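Cell shape determining protein MreC (Streptococcus pneumoniae, PDB 2QF4) helps to form and maintain cell shape, probably as part of the elongasome that makes peripheral peptidoglycan, and is represented here by its major periplasmic domain. Local coordinates at residues 71-75 and 85-89; 64-69 and 88-93; 6-10 and 33-39. Where two conformers were deposited one is given. Numbering follows the deposited sequence.

Interaction 1: 71-75 and 85-89; sequences DKISV and YGIII
Val-75, Ile-88 and Ile-87 lose the most surface where the end of segment 71-75 pairs antiparallel with strand residues 85-89; over 72-75 and 85-88 the directions differ by 129°. The register is fixed by two pairs: Ser-74 opposite Ile-87 (non-hydrogen-bonded, CA to CA 4.6 Å) and Val-75 opposite Gly-86 (hydrogen-bonded, 5.4 Å). Val-75 N donates to Gly-86 O at 3.0 Å and Gly-86 N to Val-75 O at 2.9 Å; Ile-88 N reaches Ile-73 O at 3.0 Å. Lys-72, at phi/psi 54/47, turns the backbone off this course, and waters fill the gap: one bridges Lys-72 N (3.0 Å) and Ile-88 O (2.8 Å), another Ile-73 N (2.9 Å) and the same Ile-88 O (2.8 Å). Val-75 CG1 packs on Ile-88 CG1 at 3.7 Å, and Ile-88 CD1 meets Ile-73 CG2 at 4.0 Å. Ile-87, with chi1 p and on the face shared with Ser-74, lies with CD1 4.3 Å from Lys-72 CG. Such pairing is that of an antiparallel beta hairpin, here strands 74-79 and 82-92 of a six-stranded barrel in the alpha-lytic protease fold.

Interaction 2: 64-69 and 88-93; sequences LTNTEN and IIGYDK
Two backbone hydrogen bonds fix the approach of the irregular segment 64-69 to strand residues 88-93: Tyr-91 N donates to Thr-67 O (3.1 Å, 159°) and Asn-69 N to Ile-89 O (3.1 Å, 148°). They flank a single bridge between Glu-68 and Gly-90, whose CA atoms lie 4.3 Å apart. Lys-93 NZ also donates to Thr-65 O at 2.9 Å, although the placing of this NZ is less certain. Waters extend the polar seam: one donates to Asn-69 O (2.7 Å) and Ile-88 O (2.8 Å), a second to Asn-69 OD1 (2.8 Å) and that same Ile-88 O (2.8 Å). Asn-69 OD1 also accepts from Asp-71 N.

Ile-89 and Gly-90 together face Lys-99 on the neighbouring strand, a classic beta bulge in strand 82-92. Gly-90 adopts phi/psi 163/-163, where a CB would be jammed against the carbonyl O of Ile-89 and would also clash with Thr-67 O at 2.2 Å. Its bare CA instead makes a CA-H...O contact with Thr-67 O (3.2 Å), while Thr-67 CA approaches Tyr-91 O (3.4 Å, 165°). Segment 64-69 belongs to the connection between strand 59-63 of one barrel and strand 74-79 of the other, so these bonds tie the inter-barrel linker to the second barrel.

Tyr-91, chi1 t, receives Thr-65 CA over a ring face in a CH-pi contact, 3.9 Å from the centroid and 24° off the normal. Deeper in, Leu-64 CD2 packs against Ile-88 CD1 at 4.0 Å, and Leu-151 touches Leu-64, Thr-65 and Tyr-91.

Interaction 3: 6-10 and 33-39; sequences TKTLA and KGASENM
No direct hydrogen bond joins strand residues 6-10 to the loop 33-39; the CA atoms of Leu-9 and Ala-35, the nearest pair, are 6.9 Å apart. The strand is extended, with the CA-to-CB bonds of Lys-7 and Leu-9 directed toward the loop and that of Thr-8 away. Lys-33 starts the contact: its CB lies 4.1 Å from Leu-9 CD2 and its O 3.7 Å from that methyl, while the end of the lysine side chain leads away. Gly-34 follows at phi/psi 103/6, where a CB would be jammed against the carbonyl O of Lys-33. Its own O is bridged to Lys-7 NZ by a water, 2.8 Å from Gly-34 O and 2.8 Å from Lys-7 NZ. Ala-35 continues the apolar patch, its CB 4.1 Å from Leu-9 CD2; Leu-9 has chi1 t and chi2 p.

Both segments belong to the first six-stranded barrel: Lys-7 and Leu-9 bond through their backbones to Gly-165 and Leu-163, joining strand 6-16 to strand 160-166 where the barrel closes, and the loop leads from strand 24-27 into strand 40-43.

Ser-36 opens a type I turn to Met-39, closed by Met-39 N to Ser-36 O at 3.2 Å. Ser-36 OG donates to Asn-38 OD1 (2.9 Å) and stands 3.6 Å from Lys-7 NZ. Asn-38 ND2 in turn bonds Asn-124 OD1. Met-39, chi1 m with chi2 and chi3 t, places CE 3.9 Å from both Lys-7 CG and Lys-7 O, and its SD accepts a weak hydrogen bond from Ser-36 N (3.4 Å).

From the N terminus, interaction 3 comes first: it closes a loop of 22 intervening residues within the first barrel and is complete before the others open. The chain then leaves that barrel through residues 64-69, which open interaction 2, and residues 71-75 open interaction 1 inside it. Both end on strand 82-92, overlapping at Ile-88 and Ile-89, so the hairpin contact sits almost entirely within the longer linker loop. They share two waters and touch directly, Ile-73 CD1 lying 3.9 Å from Leu-64 CD2. Interactions 2 and 3 lie on opposite sides of the chain's centre, their own centres about 23 Å apart.

Interaction 1: 71-75 and 85-89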
ATOM      1  N   ASP A  71      -2.344  -7.851   4.832  1.00 10.07           N
ATOM      2  CA  ASP A  71      -1.257  -8.056   3.876  1.00 10.54           C
ATOM      3  C   ASP A  71       0.101  -7.561   4.348  1.00 10.17           C
ATOM      4  O   ASP A  71       1.097  -7.800   3.662  1.00 10.44           O
ATOM      5  CB  ASP A  71      -1.647  -7.450   2.553  1.00 11.82           C
ATOM      6  CG  ASP A  71      -2.891  -8.105   1.982  1.00 15.79           C
ATOM      7  OD1 ASP A  71      -3.120  -9.297   2.262  1.00 21.45           O
ATOM      8  OD2 ASP A  71      -3.671  -7.407   1.309  1.00 23.90           O
ATOM      9  N   LYS A  72       0.178  -6.908   5.500  1.00  9.71           N
ATOM     10  CA  LYS A  72       1.479  -6.535   6.099  1.00 10.94           C
ATOM     11  C   LYS A  72       2.313  -5.754   5.092  1.00  9.71           C
ATOM     12  O   LYS A  72       3.519  -5.973   4.958  1.00 11.04           O
ATOM     13  CB  LYS A  72       2.231  -7.776   6.612  1.00 11.77           C
ATOM     14  CG  LYS A  72       1.449  -8.536   7.693  1.00 14.88           C
ATOM     15  CD  LYS A  72       2.276  -9.655   8.321  1.00 16.61           C
ATOM     16  CE  LYS A  72       1.473 -10.522   9.329  1.00 21.17           C
ATOM     17  NZ  LYS A  72       0.700 -11.591   8.584  1.00 28.17           N
ATOM     18  N   ILE A  73       1.678  -4.776   4.449  1.00  8.18           N
ATOM     19  CA  ILE A  73       2.355  -3.931   3.501  1.00  8.15           C
ATOM     20  C   ILE A  73       3.267  -2.969   4.254  1.00  7.36           C
ATOM     21  O   ILE A  73       2.811  -2.178   5.079  1.00  7.02           O
ATOM     22  CB  ILE A  73       1.381  -3.125   2.623  1.00  7.85           C
ATOM     23  CG1 ILE A  73       0.479  -4.055   1.801  1.00  8.52           C
ATOM     24  CG2 ILE A  73       2.160  -2.181   1.684  1.00  8.43           C
ATOM     25  CD1 ILE A  73      -0.793  -3.324   1.288  1.00 10.06           C
ATOM     26  N   SER A  74       4.564  -3.043   3.974  1.00  6.82           N
ATOM     27  CA  SER A  74       5.557  -2.175   4.589  1.00  7.27           C
ATOM     28  C   SER A  74       5.447  -0.743   4.097  1.00  7.16           C
ATOM     29  O   SER A  74       5.364  -0.514   2.896  1.00  7.98           O
ATOM     30  CB  SER A  74       6.947  -2.745   4.224  1.00  7.40           C
ATOM     31  OG  SER A  74       7.996  -1.827   4.497  1.00  8.52           O
ATOM     32  N   VAL A  75       5.465   0.212   5.026  1.00  6.95           N
ATOM     33  CA  VAL A  75       5.488   1.633   4.732  1.00  7.25           C
ATOM     34  C   VAL A  75       6.557   2.293   5.567  1.00  7.35           C
ATOM     35  O   VAL A  75       7.039   1.752   6.550  1.00  8.07           O
ATOM     36  CB  VAL A  75       4.096   2.309   4.986  1.00  7.97           C
ATOM     37  CG1 VAL A  75       3.081   1.757   3.994  1.00  9.76           C
ATOM     38  CG2 VAL A  75       3.612   2.150   6.428  1.00 10.77           C
ATOM     39  N   TYR A  85       9.655   3.117  10.036  1.00  8.04           N
ATOM     40  CA  TYR A  85       8.999   2.035   9.299  1.00  7.79           C
ATOM     41  C   TYR A  85       7.825   1.495  10.085  1.00  8.03           C
ATOM     42  O   TYR A  85       7.866   1.437  11.314  1.00  8.84           O
ATOM     43  CB  TYR A  85      10.012   0.910   9.021  1.00  8.14           C
ATOM     44  CG  TYR A  85      10.996   1.244   7.915  1.00  8.83           C
ATOM     45  CD1 TYR A  85      12.079   2.081   8.158  1.00  9.64           C
ATOM     46  CD2 TYR A  85      10.825   0.748   6.641  1.00  9.15           C
ATOM     47  CE1 TYR A  85      12.966   2.421   7.137  1.00  9.00           C
ATOM     48  CE2 TYR A  85      11.722   1.071   5.614  1.00 10.15           C
ATOM     49  CZ  TYR A  85      12.775   1.925   5.869  1.00  9.21           C
ATOM     50  OH  TYR A  85      13.663   2.244   4.864  1.00 11.16           O
ATOM     51  N   GLY A  86       6.814   1.024   9.366  1.00  7.48           N
ATOM     52  CA  GLY A  86       5.667   0.345   9.956  1.00  7.60           C
ATOM     53  C   GLY A  86       4.949  -0.466   8.916  1.00  7.22           C
ATOM     54  O   GLY A  86       5.482  -0.714   7.839  1.00  7.84           O
ATOM     55  N   ILE A  87       3.744  -0.905   9.239  1.00  7.64           N
ATOM     56  CA  ILE A  87       2.926  -1.686   8.287  1.00  7.75           C
ATOM     57  C   ILE A  87       1.509  -1.116   8.287  1.00  6.78           C
ATOM     58  O   ILE A  87       0.999  -0.630   9.264  1.00  7.80           O
ATOM     59  CB  ILE A  87       2.886  -3.222   8.496  1.00  9.80           C
ATOM     60  CG1 ILE A  87       2.328  -3.528   9.896  1.00  9.21           C
ATOM     61  CG2 ILE A  87       4.262  -3.809   8.353  1.00 11.61           C
ATOM     62  CD1 ILE A  87       1.753  -4.988  10.039  1.00 11.05           C
ATOM     63  N   ILE A  88       0.870  -1.260   7.141  1.00  6.85           N
ATOM     64  CA  ILE A  88      -0.553  -0.947   6.994  1.00  7.25           C
ATOM     65  C   ILE A  88      -1.383  -2.032   7.669  1.00  6.91           C
ATOM     66  O   ILE A  88      -1.166  -3.215   7.422  1.00  7.71           O
ATOM     67  CB  ILE A  88      -0.927  -0.842   5.531  1.00  6.97           C
ATOM     68  CG1 ILE A  88      -0.245   0.376   4.890  1.00  8.50           C
ATOM     69  CG2 ILE A  88      -2.448  -0.752   5.360  1.00  7.97           C
ATOM     70  CD1 ILE A  88      -0.341   0.431   3.361  1.00  8.27           C
ATOM     71  N   ILE A  89      -2.316  -1.634   8.532  1.00  7.49           N
ATOM     72  CA  ILE A  89      -3.176  -2.620   9.239  1.00  8.27           C
ATOM     73  C   ILE A  89      -4.649  -2.482   8.880  1.00  7.66           C
ATOM     74  O   ILE A  89      -5.416  -3.375   9.206  1.00  8.73           O
ATOM     75  CB  ILE A  89      -2.942  -2.557  10.774  1.00  9.29           C
ATOM     76  CG1 ILE A  89      -3.297  -1.185  11.342  1.00  9.83           C
ATOM     77  CG2 ILE A  89      -1.520  -2.990  11.101  1.00 11.98           C
ATOM     78  CD1 ILE A  89      -3.477  -1.147  12.891  1.00 11.69           C
TER
HETATM   79  O   HOH W   1      -1.388  -5.977   7.833  1.00  9.76           O
HETATM   80  O   HOH W   2      -1.127  -4.155   4.764  1.00  8.80           O
HETATM   81  O   HOH W   3       8.016  -1.712   7.179  1.00 10.81           O

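Interaction 2: 64-69 and 88-93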
ATOM      1  N   LEU A  64      -6.620  -0.529  -0.575  1.00  8.12           N
ATOM      2  CA  LEU A  64      -6.181   0.003   0.718  1.00  8.36           C
ATOM      3  C   LEU A  64      -7.300   0.496   1.614  1.00  8.45           C
ATOM      4  O   LEU A  64      -7.068   0.776   2.787  1.00  8.78           O
ATOM      5  CB  LEU A  64      -5.216   1.177   0.506  1.00  8.61           C
ATOM      6  CG  LEU A  64      -3.863   0.875  -0.134  1.00  9.35           C
ATOM      7  CD1 LEU A  64      -3.022   2.169  -0.106  1.00 11.42           C
ATOM      8  CD2 LEU A  64      -3.122  -0.277   0.542  1.00 10.10           C
ATOM      9  N   THR A  65      -8.502   0.629   1.084  1.00  9.13           N
ATOM     10  CA  THR A  65      -9.643   1.143   1.845  1.00  9.23           C
ATOM     11  C   THR A  65     -10.421   0.063   2.605  1.00  9.63           C
ATOM     12  O   THR A  65     -11.428   0.374   3.208  1.00 11.21           O
ATOM     13  CB  THR A  65     -10.546   1.921   0.901  1.00 10.56           C
ATOM     14  OG1 THR A  65     -10.836   1.096  -0.237  1.00 12.36           O
ATOM     15  CG2 THR A  65      -9.860   3.217   0.439  1.00 12.50           C
ATOM     16  N   ASN A  66      -9.916  -1.175   2.628  1.00  9.72           N
ATOM     17  CA  ASN A  66     -10.519  -2.216   3.447  1.00  9.61           C
ATOM     18  C   ASN A  66     -10.330  -1.971   4.930  1.00  9.04           C
ATOM     19  O   ASN A  66      -9.262  -1.590   5.389  1.00  8.87           O
ATOM     20  CB  ASN A  66      -9.999  -3.571   3.043  1.00  9.89           C
ATOM     21  CG  ASN A  66     -10.617  -4.011   1.773  1.00 11.78           C
ATOM     22  OD1 ASN A  66     -11.823  -4.310   1.737  1.00 13.56           O
ATOM     23  ND2 ASN A  66      -9.845  -4.037   0.706  1.00 11.11           N
ATOM     24  N   THR A  67     -11.390  -2.193   5.686  1.00  9.09           N
ATOM     25  CA  THR A  67     -11.390  -1.959   7.125  1.00  9.69           C
ATOM     26  C   THR A  67     -10.222  -2.650   7.816  1.00  8.52           C
ATOM     27  O   THR A  67      -9.480  -2.019   8.565  1.00  8.83           O
ATOM     28  CB  THR A  67     -12.718  -2.423   7.739  1.00 10.18           C
ATOM     29  OG1 THR A  67     -13.775  -1.728   7.075  1.00 14.56           O
ATOM     30  CG2 THR A  67     -12.729  -2.162   9.251  1.00 11.97           C
ATOM     31  N   GLU A  68     -10.072  -3.947   7.561  1.00  8.15           N
ATOM     32  CA  GLU A  68      -8.974  -4.725   8.076  1.00  8.61           C
ATOM     33  C   GLU A  68      -8.107  -5.179   6.913  1.00  8.71           C
ATOM     34  O   GLU A  68      -8.625  -5.550   5.869  1.00 11.03           O
ATOM     35  CB  GLU A  68      -9.503  -5.971   8.800  1.00  8.99           C
ATOM     36  CG  GLU A  68     -10.254  -5.675  10.056  1.00 11.45           C
ATOM     37  CD  GLU A  68      -9.365  -5.341  11.221  1.00 16.83           C
ATOM     38  OE1 GLU A  68      -8.129  -5.339  11.142  1.00 19.58           O
ATOM     39  OE2 GLU A  68      -9.937  -5.125  12.304  1.00 22.04           O
ATOM     40  N   ASN A  69      -6.797  -5.124   7.107  1.00  8.50           N
ATOM     41  CA  ASN A  69      -5.828  -5.446   6.066  1.00  9.08           C
ATOM     42  C   ASN A  69      -4.802  -6.417   6.639  1.00  9.14           C
ATOM     43  O   ASN A  69      -4.020  -6.030   7.499  1.00 10.38           O
ATOM     44  CB  ASN A  69      -5.157  -4.184   5.543  1.00  8.94           C
ATOM     45  CG  ASN A  69      -4.501  -4.414   4.198  1.00  8.75           C
ATOM     46  OD1 ASN A  69      -3.633  -5.275   4.066  1.00  9.98           O
ATOM     47  ND2 ASN A  69      -4.930  -3.667   3.188  1.00  9.98           N
ATOM     48  N   ILE A  88       0.870  -1.260   7.141  1.00  6.85           N
ATOM     49  CA  ILE A  88      -0.553  -0.947   6.994  1.00  7.25           C
ATOM     50  C   ILE A  88      -1.383  -2.032   7.669  1.00  6.91           C
ATOM     51  O   ILE A  88      -1.166  -3.215   7.422  1.00  7.71           O
ATOM     52  CB  ILE A  88      -0.927  -0.842   5.531  1.00  6.97           C
ATOM     53  CG1 ILE A  88      -0.245   0.376   4.890  1.00  8.50           C
ATOM     54  CG2 ILE A  88      -2.448  -0.752   5.360  1.00  7.97           C
ATOM     55  CD1 ILE A  88      -0.341   0.431   3.361  1.00  8.27           C
ATOM     56  N   ILE A  89      -2.316  -1.634   8.532  1.00  7.49           N
ATOM     57  CA  ILE A  89      -3.176  -2.620   9.239  1.00  8.27           C
ATOM     58  C   ILE A  89      -4.649  -2.482   8.880  1.00  7.66           C
ATOM     59  O   ILE A  89      -5.416  -3.375   9.206  1.00  8.73           O
ATOM     60  CB  ILE A  89      -2.942  -2.557  10.774  1.00  9.29           C
ATOM     61  CG1 ILE A  89      -3.297  -1.185  11.342  1.00  9.83           C
ATOM     62  CG2 ILE A  89      -1.520  -2.990  11.101  1.00 11.98           C
ATOM     63  CD1 ILE A  89      -3.477  -1.147  12.891  1.00 11.69           C
ATOM     64  N   GLY A  90      -5.061  -1.408   8.218  1.00  7.82           N
ATOM     65  CA  GLY A  90      -6.473  -1.241   7.873  1.00  7.75           C
ATOM     66  C   GLY A  90      -6.795   0.172   7.518  1.00  7.57           C
ATOM     67  O   GLY A  90      -5.889   0.961   7.240  1.00  7.48           O
ATOM     68  N   TYR A  91      -8.077   0.491   7.535  1.00  7.66           N
ATOM     69  CA  TYR A  91      -8.587   1.760   7.043  1.00  8.37           C
ATOM     70  C   TYR A  91      -9.827   2.086   7.839  1.00  9.59           C
ATOM     71  O   TYR A  91     -10.667   1.210   8.074  1.00 11.07           O
ATOM     72  CB  TYR A  91      -8.924   1.708   5.545  1.00  9.35           C
ATOM     73  CG  TYR A  91      -9.340   2.992   4.916  1.00  9.05           C
ATOM     74  CD1 TYR A  91     -10.677   3.299   4.753  1.00 11.70           C
ATOM     75  CD2 TYR A  91      -8.409   3.892   4.449  1.00 10.82           C
ATOM     76  CE1 TYR A  91     -11.077   4.482   4.142  1.00 13.76           C
ATOM     77  CE2 TYR A  91      -8.819   5.093   3.846  1.00 12.91           C
ATOM     78  CZ  TYR A  91     -10.151   5.360   3.736  1.00 13.61           C
ATOM     79  OH  TYR A  91     -10.596   6.504   3.107  1.00 17.84           O
ATOM     80  N   ASP A  92      -9.920   3.328   8.291  1.00  9.09           N
ATOM     81  CA  ASP A  92     -11.080   3.817   9.014  1.00 10.77           C
ATOM     82  C   ASP A  92     -11.964   4.553   8.051  1.00 11.69           C
ATOM     83  O   ASP A  92     -11.667   5.676   7.630  1.00 11.50           O
ATOM     84  CB  ASP A  92     -10.609   4.740  10.106  1.00 11.38           C
ATOM     85  CG  ASP A  92     -11.761   5.342  10.941  1.00 12.20           C
ATOM     86  OD1 ASP A  92     -11.455   5.812  12.038  1.00 16.54           O
ATOM     87  OD2 ASP A  92     -12.917   5.365  10.490  1.00 14.50           O
ATOM     88  N   LYS A  93     -13.054   3.883   7.663  1.00 13.81           N
ATOM     89  CA  LYS A  93     -13.950   4.382   6.656  1.00 17.25           C
ATOM     90  C   LYS A  93     -14.718   5.621   7.095  1.00 17.66           C
ATOM     91  O   LYS A  93     -15.067   6.437   6.270  1.00 22.43           O
ATOM     92  CB  LYS A  93     -14.928   3.272   6.231  1.00 18.03           C
ATOM     93  CG  LYS A  93     -14.200   2.086   5.623  1.00 19.62           C
ATOM     94  CD  LYS A  93     -15.109   0.875   5.405  1.00 20.05           C
ATOM     95  CE  LYS A  93     -14.480  -0.092   4.491  1.00 22.16           C
ATOM     96  NZ  LYS A  93     -14.320   0.514   3.132  1.00 24.82           N
TER
HETATM   97  O   HOH W   4      -5.400  -5.867  10.362  1.00 25.20           O
HETATM   98  O   HOH W   2      -1.127  -4.155   4.764  1.00  8.80           O
HETATM   99  O   HOH W   1      -1.388  -5.977   7.833  1.00  9.76           O

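Interaction 3: 6-10 and 33-39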
ATOM      1  N   THR A   6      12.612  -2.320 -10.796  1.00  9.10           N
ATOM      2  CA  THR A   6      11.245  -2.816 -10.761  1.00  9.19           C
ATOM      3  C   THR A   6      10.831  -3.389 -12.097  1.00  8.90           C
ATOM      4  O   THR A   6      11.442  -3.159 -13.133  1.00  9.77           O
ATOM      5  CB  THR A   6      10.183  -1.784 -10.295  1.00  9.84           C
ATOM      6  OG1 THR A   6       9.866  -0.885 -11.369  1.00 10.81           O
ATOM      7  CG2 THR A   6      10.648  -1.007  -9.050  1.00 11.52           C
ATOM      8  N   LYS A   7       9.791  -4.201 -12.034  1.00  9.43           N
ATOM      9  CA  LYS A   7       9.060  -4.698 -13.187  1.00 10.33           C
ATOM     10  C   LYS A   7       7.610  -4.296 -13.022  1.00  9.45           C
ATOM     11  O   LYS A   7       7.082  -4.333 -11.918  1.00 10.55           O
ATOM     12  CB  LYS A   7       9.192  -6.220 -13.315  1.00 12.65           C
ATOM     13  CG  LYS A   7       8.876  -7.002 -12.054  1.00 15.94           C
ATOM     14  CD  LYS A   7       9.117  -8.473 -12.144  1.00 16.63           C
ATOM     15  CE  LYS A   7       8.737  -9.107 -10.830  1.00 18.81           C
ATOM     16  NZ  LYS A   7       8.886 -10.591 -10.841  1.00 21.76           N
ATOM     17  N   THR A   8       6.975  -3.925 -14.124  1.00  9.56           N
ATOM     18  CA  THR A   8       5.636  -3.382 -14.061  1.00  9.90           C
ATOM     19  C   THR A   8       4.755  -3.999 -15.122  1.00  9.26           C
ATOM     20  O   THR A   8       5.227  -4.502 -16.137  1.00 10.36           O
ATOM     21  CB  THR A   8       5.622  -1.858 -14.261  1.00  9.98           C
ATOM     22  OG1 THR A   8       5.747  -1.543 -15.664  1.00 11.09           O
ATOM     23  CG2 THR A   8       6.704  -1.129 -13.474  1.00 10.47           C
ATOM     24  N   LEU A   9       3.455  -3.910 -14.888  1.00  9.53           N
ATOM     25  CA  LEU A   9       2.460  -4.409 -15.826  1.00 10.30           C
ATOM     26  C   LEU A   9       1.191  -3.597 -15.663  1.00 10.48           C
ATOM     27  O   LEU A   9       0.611  -3.564 -14.570  1.00 10.95           O
ATOM     28  CB  LEU A   9       2.164  -5.893 -15.492  1.00 12.04           C
ATOM     29  CG  LEU A   9       1.125  -6.596 -16.356  1.00 13.42           C
ATOM     30  CD1 LEU A   9       1.450  -6.564 -17.843  1.00 15.27           C
ATOM     31  CD2 LEU A   9       0.884  -8.004 -15.850  1.00 14.30           C
ATOM     32  N   ALA A  10       0.735  -2.948 -16.721  1.00 10.22           N
ATOM     33  CA  ALA A  10      -0.500  -2.161 -16.705  1.00 10.67           C
ATOM     34  C   ALA A  10      -1.593  -2.994 -17.325  1.00 10.74           C
ATOM     35  O   ALA A  10      -1.385  -3.629 -18.359  1.00 13.66           O
ATOM     36  CB  ALA A  10      -0.302  -0.822 -17.416  1.00 13.06           C
ATOM     37  N   LYS A  33       1.368 -12.829 -18.372  1.00 19.75           N
ATOM     38  CA  LYS A  33       1.971 -11.555 -18.737  1.00 20.11           C
ATOM     39  C   LYS A  33       2.901 -10.973 -17.672  1.00 19.92           C
ATOM     40  O   LYS A  33       3.367  -9.852 -17.797  1.00 21.36           O
ATOM     41  CB  LYS A  33       0.886 -10.541 -19.100  1.00 20.96           C
ATOM     42  CG  LYS A  33       0.367 -10.726 -20.487  1.00 22.57           C
ATOM     43  CD  LYS A  33      -0.837  -9.884 -20.761  1.00 23.20           C
ATOM     44  CE  LYS A  33      -1.315 -10.101 -22.194  1.00 24.42           C
ATOM     45  NZ  LYS A  33      -2.537  -9.283 -22.476  1.00 26.92           N
ATOM     46  N   GLY A  34       3.213 -11.775 -16.668  1.00 20.08           N
ATOM     47  CA  GLY A  34       4.240 -11.410 -15.701  1.00 19.39           C
ATOM     48  C   GLY A  34       3.757 -10.919 -14.350  1.00 18.34           C
ATOM     49  O   GLY A  34       4.569 -10.494 -13.528  1.00 19.31           O
ATOM     50  N   ALA A  35       2.455 -10.975 -14.086  1.00 16.60           N
ATOM     51  CA  ALA A  35       1.960 -10.609 -12.761  1.00 16.02           C
ATOM     52  C   ALA A  35       2.560 -11.569 -11.734  1.00 17.04           C
ATOM     53  O   ALA A  35       2.699 -12.783 -11.999  1.00 18.67           O
ATOM     54  CB  ALA A  35       0.447 -10.668 -12.751  1.00 14.96           C
ATOM     55  N   SER A  36       2.944 -10.998 -10.584  1.00 16.68           N
ATOM     56  CA  SER A  36       3.554 -11.745  -9.478  1.00 17.46           C
ATOM     57  C   SER A  36       2.926 -11.364  -8.139  1.00 17.14           C
ATOM     58  O   SER A  36       2.344 -10.293  -7.937  1.00 16.96           O
ATOM     59  CB  SER A  36       5.105 -11.594  -9.429  1.00 17.86           C
ATOM     60  OG  SER A  36       5.598 -10.260  -9.457  1.00 21.33           O
ATOM     61  N   GLU A  37       3.126 -12.256  -7.188  1.00 17.71           N
ATOM     62  CA  GLU A  37       2.513 -12.139  -5.895  1.00 18.40           C
ATOM     63  C   GLU A  37       3.213 -11.050  -5.022  1.00 15.70           C
ATOM     64  O   GLU A  37       2.645 -10.661  -4.007  1.00 19.39           O
ATOM     65  CB  GLU A  37       2.543 -13.489  -5.116  1.00 19.82           C
ATOM     66  CG  GLU A  37       2.976 -14.799  -5.789  0.50 22.65           C
ATOM     67  CD  GLU A  37       2.244 -15.187  -7.055  0.50 23.26           C
ATOM     68  OE1 GLU A  37       1.097 -15.666  -6.986  0.50 26.37           O
ATOM     69  OE2 GLU A  37       2.869 -15.089  -8.120  0.50 24.85           O
ATOM     70  N   ASN A  38       4.397 -10.561  -5.392  1.00 17.60           N
ATOM     71  CA  ASN A  38       5.073  -9.515  -4.619  1.00 16.73           C
ATOM     72  C   ASN A  38       4.622  -8.160  -5.033  1.00 13.24           C
ATOM     73  O   ASN A  38       5.166  -7.187  -4.531  1.00 14.31           O
ATOM     74  CB  ASN A  38       6.665  -9.586  -4.654  1.00 16.60           C
ATOM     75  CG  ASN A  38       7.319  -9.105  -6.010  1.00 17.27           C
ATOM     76  OD1 ASN A  38       6.678  -9.098  -7.058  1.00 17.97           O
ATOM     77  ND2 ASN A  38       8.613  -8.697  -5.959  1.00 18.76           N
ATOM     78  N   MET A  39       3.647  -8.057  -5.973  1.00 11.68           N
ATOM     79  CA  MET A  39       3.375  -6.788  -6.572  1.00  9.88           C
ATOM     80  C   MET A  39       2.381  -5.949  -5.808  1.00  8.33           C
ATOM     81  O   MET A  39       1.402  -6.431  -5.234  1.00  8.63           O
ATOM     82  CB  MET A  39       2.925  -6.948  -8.033  1.00  9.93           C
ATOM     83  CG  MET A  39       4.040  -7.419  -8.955  1.00 12.16           C
ATOM     84  SD  MET A  39       3.442  -7.648 -10.623  1.00 13.16           S
ATOM     85  CE  MET A  39       5.043  -7.625 -11.505  1.00 16.08           C
TER
HETATM   86  O   HOH W   5       7.110 -11.445 -12.896  1.00 28.11           O